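Local coordinates for protein transcriptional regulator (LacI family) (Clostridium acetobutylicum ATCC 824, PDB 3G85) that probably acts as a LacI-family transcription factor that binds regulatory DNA, here represented by its periplasmic-binding-protein-like region, at residues 121-127 against 218-222; 129-135 against 189-195. All coordinates share one frame; numbering follows the deposited sequence.

Contact 1: 121-127 against 218-222; sequences LFAKKRY and IEIVA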
loop_
_atom_site.group_PDB
_atom_site.type_symbol
_atom_site.label_atom_id
_atom_site.label_comp_id
_atom_site.label_asym_id
_atom_site.label_seq_id
_atom_site.Cartn_x
_atom_site.Cartn_y
_atom_site.Cartn_z
ATOM N N LEU A 121 2.838 -11.443 14.843
ATOM C CA LEU A 121 4.218 -11.260 15.291
ATOM C C LEU A 121 4.207 -10.808 16.760
ATOM O O LEU A 121 5.005 -11.287 17.587
ATOM C CB LEU A 121 4.956 -10.225 14.407
ATOM C CG LEU A 121 6.448 -9.966 14.701
ATOM C CD1 LEU A 121 7.193 -9.410 13.537
ATOM C CD2 LEU A 121 6.660 -9.045 15.892
ATOM N N PHE A 122 3.324 -9.865 17.077
ATOM C CA PHE A 122 3.163 -9.397 18.461
ATOM C C PHE A 122 2.620 -10.526 19.364
ATOM O O PHE A 122 3.089 -10.689 20.501
ATOM C CB PHE A 122 2.218 -8.187 18.526
ATOM C CG PHE A 122 2.797 -6.916 17.891
ATOM C CD1 PHE A 122 4.157 -6.628 17.999
ATOM C CD2 PHE A 122 1.971 -6.016 17.209
ATOM C CE1 PHE A 122 4.698 -5.457 17.423
ATOM C CE2 PHE A 122 2.502 -4.833 16.664
ATOM C CZ PHE A 122 3.872 -4.564 16.786
ATOM N N ALA A 123 1.627 -11.269 18.854
ATOM C CA ALA A 123 1.007 -12.395 19.600
ATOM C C ALA A 123 2.039 -13.446 19.953
ATOM O O ALA A 123 2.030 -13.992 21.066
ATOM C CB ALA A 123 -0.091 -13.016 18.800
ATOM N N LYS A 124 2.919 -13.721 18.991
ATOM C CA LYS A 124 3.979 -14.702 19.103
ATOM C C LYS A 124 4.986 -14.284 20.138
ATOM O O LYS A 124 5.634 -15.139 20.718
ATOM C CB LYS A 124 4.687 -14.829 17.765
ATOM C CG LYS A 124 5.379 -16.123 17.508
ATOM C CD LYS A 124 5.409 -16.357 15.991
ATOM C CE LYS A 124 3.980 -16.575 15.461
ATOM N NZ LYS A 124 3.872 -16.476 13.964
ATOM N N LYS A 125 5.140 -12.971 20.347
ATOM C CA LYS A 125 6.036 -12.420 21.385
ATOM C C LYS A 125 5.321 -12.164 22.720
ATOM O O LYS A 125 5.927 -11.676 23.667
ATOM C CB LYS A 125 6.702 -11.127 20.890
ATOM C CG LYS A 125 7.467 -11.350 19.607
ATOM C CD LYS A 125 8.395 -10.228 19.257
ATOM C CE LYS A 125 9.167 -10.566 17.966
ATOM N NZ LYS A 125 10.448 -9.815 17.924
ATOM N N ARG A 126 4.036 -12.510 22.762
ATOM C CA ARG A 126 3.183 -12.435 23.962
ATOM C C ARG A 126 3.017 -11.034 24.530
ATOM O O ARG A 126 2.882 -10.849 25.753
ATOM C CB ARG A 126 3.644 -13.422 25.046
ATOM C CG ARG A 126 3.603 -14.876 24.605
ATOM C CD ARG A 126 4.418 -15.757 25.535
ATOM N NE ARG A 126 3.835 -15.870 26.871
ATOM C CZ ARG A 126 2.657 -16.432 27.154
ATOM N NH1 ARG A 126 1.873 -16.948 26.188
ATOM N NH2 ARG A 126 2.255 -16.481 28.422
ATOM N N TYR A 127 3.002 -10.041 23.642
ATOM C CA TYR A 127 2.625 -8.695 24.046
ATOM C C TYR A 127 1.175 -8.691 24.475
ATOM O O TYR A 127 0.351 -9.397 23.896
ATOM C CB TYR A 127 2.829 -7.691 22.902
ATOM C CG TYR A 127 4.265 -7.344 22.681
ATOM C CD1 TYR A 127 4.923 -6.485 23.547
ATOM C CD2 TYR A 127 4.971 -7.871 21.600
ATOM C CE1 TYR A 127 6.243 -6.160 23.350
ATOM C CE2 TYR A 127 6.295 -7.554 21.391
ATOM C CZ TYR A 127 6.925 -6.701 22.277
ATOM O OH TYR A 127 8.229 -6.368 22.095
ATOM N N ILE A 218 9.681 -0.411 23.182
ATOM C CA ILE A 218 8.613 -0.405 22.163
ATOM C C ILE A 218 9.062 -1.199 20.944
ATOM O O ILE A 218 10.175 -0.986 20.434
ATOM C CB ILE A 218 8.215 1.036 21.708
ATOM C CG1 ILE A 218 7.626 1.825 22.877
ATOM C CG2 ILE A 218 7.179 0.993 20.547
ATOM C CD1 ILE A 218 7.169 3.210 22.529
ATOM N N GLU A 219 8.210 -2.113 20.476
ATOM C CA GLU A 219 8.505 -2.848 19.242
ATOM C C GLU A 219 7.565 -2.381 18.119
ATOM O O GLU A 219 6.383 -2.227 18.338
ATOM C CB GLU A 219 8.382 -4.347 19.452
ATOM C CG GLU A 219 9.083 -5.108 18.355
ATOM C CD GLU A 219 9.278 -6.583 18.645
ATOM O OE1 GLU A 219 9.300 -6.996 19.838
ATOM O OE2 GLU A 219 9.406 -7.335 17.657
ATOM N N ILE A 220 8.111 -2.134 16.931
ATOM C CA ILE A 220 7.306 -1.561 15.842
ATOM C C ILE A 220 7.184 -2.542 14.690
ATOM O O ILE A 220 8.140 -3.217 14.350
ATOM C CB ILE A 220 7.967 -0.256 15.302
ATOM C CG1 ILE A 220 8.127 0.745 16.448
ATOM C CG2 ILE A 220 7.133 0.320 14.109
ATOM C CD1 ILE A 220 9.076 1.959 16.162
ATOM N N VAL A 221 6.013 -2.601 14.081
ATOM C CA VAL A 221 5.836 -3.273 12.791
ATOM C C VAL A 221 5.124 -2.249 11.931
ATOM O O VAL A 221 4.198 -1.583 12.390
ATOM C CB VAL A 221 4.986 -4.548 12.856
ATOM C CG1 VAL A 221 4.726 -5.123 11.426
ATOM C CG2 VAL A 221 5.716 -5.601 13.701
ATOM N N ALA A 222 5.583 -2.085 10.699
ATOM C CA ALA A 222 4.964 -1.082 9.833
ATOM C C ALA A 222 4.573 -1.730 8.529
ATOM O O ALA A 222 5.168 -2.707 8.125
ATOM C CB ALA A 222 5.929 0.033 9.560
#
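Both carboxylate oxygens of Glu219 are taken by two side chains from the turn that follows helix 111-124. Tyr127 OH donates to Glu219 OE1 at 2.6 Å, reaching it on the anti side, and Lys125 NZ forms a salt bridge with Glu219 OE2 at 2.7 Å from the syn side. Neither donor lies far out of the carboxylate plane, 21° for the tyrosine and 15° for the lysine, so the pair should fix the rotation of the group. Glu219 OE1 lies at the edge of the Tyr127 ring, in its plane, while the carboxylate plane is turned 80° from it. Lys125, fully extended beyond CG, crosses the glutamate at about a right angle and brings its methylene CE to 3.3 Å from Glu219 OE2.

This partly buried seam lies where a helix packs on a parallel strand of an alpha/beta domain of the periplasmic-binding-protein type. The helix ends in a Schellman motif, with Arg126 at positive phi, and the turn delivers Tyr127 to the same carboxylate as Lys125.

Beside the polar cluster the packing is mostly apolar. Phe122 slides past Val221 in the opposite direction, and Phe122 CZ comes to 3.7 Å from Val221 CG2. The ring also turns an edge to the backbone carbon of Ile220. Leu121 lies obliquely across Val221, its CD1 4.1 Å from Val221 CG2, while its other methyl approaches Glu219 OE2. On the far face of strand 219-224, Ile220 packs against Ile204 and Leu207 of helix 197-209.

Contact 2: 129-135 against 189-195; sequences SAAAILT and PKALFCN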
loop_
_atom_site.group_PDB
_atom_site.type_symbol
_atom_site.label_atom_id
_atom_site.label_comp_id
_atom_site.label_asym_id
_atom_site.label_seq_id
_atom_site.Cartn_x
_atom_site.Cartn_y
_atom_site.Cartn_z
ATOM N N SER A 129 -0.714 -5.682 25.048
ATOM C CA SER A 129 -1.484 -4.625 24.380
ATOM C C SER A 129 -0.653 -3.948 23.283
ATOM O O SER A 129 0.537 -4.157 23.182
ATOM C CB SER A 129 -1.988 -3.584 25.372
ATOM O OG SER A 129 -0.885 -2.953 25.968
ATOM N N ALA A 130 -1.322 -3.158 22.451
ATOM C CA ALA A 130 -0.645 -2.496 21.338
ATOM C C ALA A 130 -1.304 -1.165 21.077
ATOM O O ALA A 130 -2.483 -0.963 21.422
ATOM C CB ALA A 130 -0.668 -3.383 20.079
ATOM N N ALA A 131 -0.538 -0.259 20.466
ATOM C CA ALA A 131 -1.078 0.977 19.927
ATOM C C ALA A 131 -0.943 0.937 18.391
ATOM O O ALA A 131 -0.232 0.079 17.858
ATOM C CB ALA A 131 -0.340 2.185 20.483
ATOM N N ALA A 132 -1.663 1.830 17.714
ATOM C CA ALA A 132 -1.623 1.903 16.248
ATOM C C ALA A 132 -1.632 3.362 15.827
ATOM O O ALA A 132 -2.439 4.166 16.322
ATOM C CB ALA A 132 -2.809 1.145 15.626
ATOM N N ILE A 133 -0.695 3.725 14.962
ATOM C CA ILE A 133 -0.686 5.044 14.380
ATOM C C ILE A 133 -1.069 4.865 12.926
ATOM O O ILE A 133 -0.362 4.169 12.169
ATOM C CB ILE A 133 0.690 5.698 14.504
ATOM C CG1 ILE A 133 1.053 5.903 16.000
ATOM C CG2 ILE A 133 0.727 7.021 13.754
ATOM C CD1 ILE A 133 2.478 6.404 16.176
ATOM N N LEU A 134 -2.187 5.487 12.559
ATOM C CA LEU A 134 -2.833 5.264 11.281
ATOM C C LEU A 134 -3.052 6.534 10.522
ATOM O O LEU A 134 -3.753 7.454 10.990
ATOM C CB LEU A 134 -4.191 4.590 11.494
ATOM C CG LEU A 134 -4.181 3.262 12.270
ATOM C CD1 LEU A 134 -5.629 2.817 12.562
ATOM C CD2 LEU A 134 -3.404 2.135 11.567
ATOM N N THR A 135 -2.504 6.569 9.319
ATOM C CA THR A 135 -2.913 7.551 8.353
ATOM C C THR A 135 -4.274 7.155 7.724
ATOM O O THR A 135 -4.598 5.962 7.604
ATOM C CB THR A 135 -1.830 7.741 7.311
ATOM O OG1 THR A 135 -2.157 8.879 6.500
ATOM C CG2 THR A 135 -1.648 6.454 6.433
ATOM N N PRO A 189 1.498 1.466 25.251
ATOM C CA PRO A 189 1.760 0.043 25.055
ATOM C C PRO A 189 3.181 -0.235 24.566
ATOM O O PRO A 189 3.895 0.681 24.146
ATOM C CB PRO A 189 0.750 -0.373 23.967
ATOM C CG PRO A 189 -0.332 0.626 24.046
ATOM C CD PRO A 189 0.371 1.932 24.421
ATOM N N LYS A 190 3.572 -1.498 24.610
ATOM C CA LYS A 190 4.912 -1.888 24.223
ATOM C C LYS A 190 5.013 -2.389 22.765
ATOM O O LYS A 190 6.103 -2.687 22.285
ATOM C CB LYS A 190 5.441 -2.953 25.176
ATOM C CG LYS A 190 5.768 -2.429 26.605
ATOM C CD LYS A 190 6.500 -3.489 27.401
ATOM C CE LYS A 190 8.009 -3.451 27.124
ATOM N NZ LYS A 190 8.537 -4.815 26.830
ATOM N N ALA A 191 3.873 -2.499 22.096
ATOM C CA ALA A 191 3.817 -2.867 20.686
ATOM C C ALA A 191 3.184 -1.716 19.940
ATOM O O ALA A 191 2.244 -1.072 20.441
ATOM C CB ALA A 191 3.001 -4.130 20.496
ATOM N N LEU A 192 3.702 -1.440 18.743
ATOM C CA LEU A 192 3.174 -0.364 17.932
ATOM C C LEU A 192 3.069 -0.790 16.473
ATOM O O LEU A 192 4.050 -1.197 15.883
ATOM C CB LEU A 192 4.072 0.888 18.063
ATOM C CG LEU A 192 3.670 2.070 17.159
ATOM C CD1 LEU A 192 2.327 2.688 17.583
ATOM C CD2 LEU A 192 4.774 3.126 17.159
ATOM N N PHE A 193 1.866 -0.693 15.922
ATOM C CA PHE A 193 1.625 -0.880 14.501
ATOM C C PHE A 193 1.546 0.477 13.790
ATOM O O PHE A 193 0.774 1.351 14.190
ATOM C CB PHE A 193 0.318 -1.645 14.325
ATOM C CG PHE A 193 -0.125 -1.812 12.895
ATOM C CD1 PHE A 193 0.595 -2.650 12.020
ATOM C CD2 PHE A 193 -1.282 -1.194 12.451
ATOM C CE1 PHE A 193 0.155 -2.860 10.719
ATOM C CE2 PHE A 193 -1.739 -1.393 11.109
ATOM C CZ PHE A 193 -1.000 -2.221 10.259
ATOM N N CYS A 194 2.329 0.653 12.730
ATOM C CA CYS A 194 2.200 1.871 11.902
ATOM C C CYS A 194 1.728 1.452 10.526
ATOM O O CYS A 194 2.313 0.554 9.935
ATOM C CB CYS A 194 3.533 2.605 11.769
ATOM S SG CYS A 194 4.244 3.178 13.341
ATOM N N ASN A 195 0.690 2.079 10.013
ATOM C CA ASN A 195 0.166 1.606 8.724
ATOM C C ASN A 195 0.894 2.245 7.534
ATOM O O ASN A 195 0.441 2.125 6.387
ATOM C CB ASN A 195 -1.384 1.705 8.634
ATOM C CG ASN A 195 -1.900 3.130 8.429
ATOM O OD1 ASN A 195 -1.183 4.101 8.624
ATOM N ND2 ASN A 195 -3.175 3.254 8.023
HETATM O O HOH W 1 2.360 -3.401 26.185
#
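The side-chain amide of Asn195 grips the backbone of Thr135 twice. Asn195 OD1 accepts from Thr135 N at 2.9 Å, with the donor tilted 23° from the carbonyl plane, and Asn195 ND2 donates to Thr135 O at 3.1 Å. This second bond is nearly straight, 173° at the hydrogen; it meets a lone pair of the carbonyl and stays in the amide plane of the asparagine. A chi1 of 75° sets Asn195 CG between its own backbone N and carbonyl carbon, which swings the amide over to the backbone of Thr135. Thr135 CG2 lies only 3.2 Å from Asn195 OD1, and Leu134 CD2 packs on Asn195 CB.

Upstream, strands 131-134 and 191-194 run parallel and exchange four backbone bonds: Ala131 N to Ala191 O, Phe193 N to Ala131 O, Ile133 N to Phe193 O and Asn195 N to Ile133 O. On the face holding Ala131 and Ile133, Leu192 reaches across so that its CD1 comes 3.8 Å from Ile133 CG1, and helices 172-182 and 197-209 cover this side. On the opposite face, Ala132 CB meets the edge of the Phe193 ring, which stacks on Phe149 of helix 140-155. At the other end of the contact, Pro189 packs its CG against Ala131 CB, while a water bridges Lys190 N and Ser129 OG, the latter over a long 3.3 Å.

The asparagine amide thus supplies the pairing that a main-chain peptide would otherwise give, carrying the hydrogen bonding of the two chains past the end of strand 191-194.

The two contacts lie side by side in one domain, their centres about 10 Å apart, and share a mixed sheet in which strand 191-194 stands between 131-134 and 219-224. Contact 2 joins the first pair; Glu219 N and O probably bond Lys190 O and Leu192 N, joining the second. Helix 111-124 of contact 1 is followed in the chain by strand 131-134 and packs against the sheet, where Phe122 also touches Leu192 O. Along the chain the order is 121-127, 129-135, 189-195, 218-222, so contact 1 encloses contact 2. Together they tie the helix and three adjacent strands into the core of an alpha/beta lobe of the periplasmic-binding-protein type.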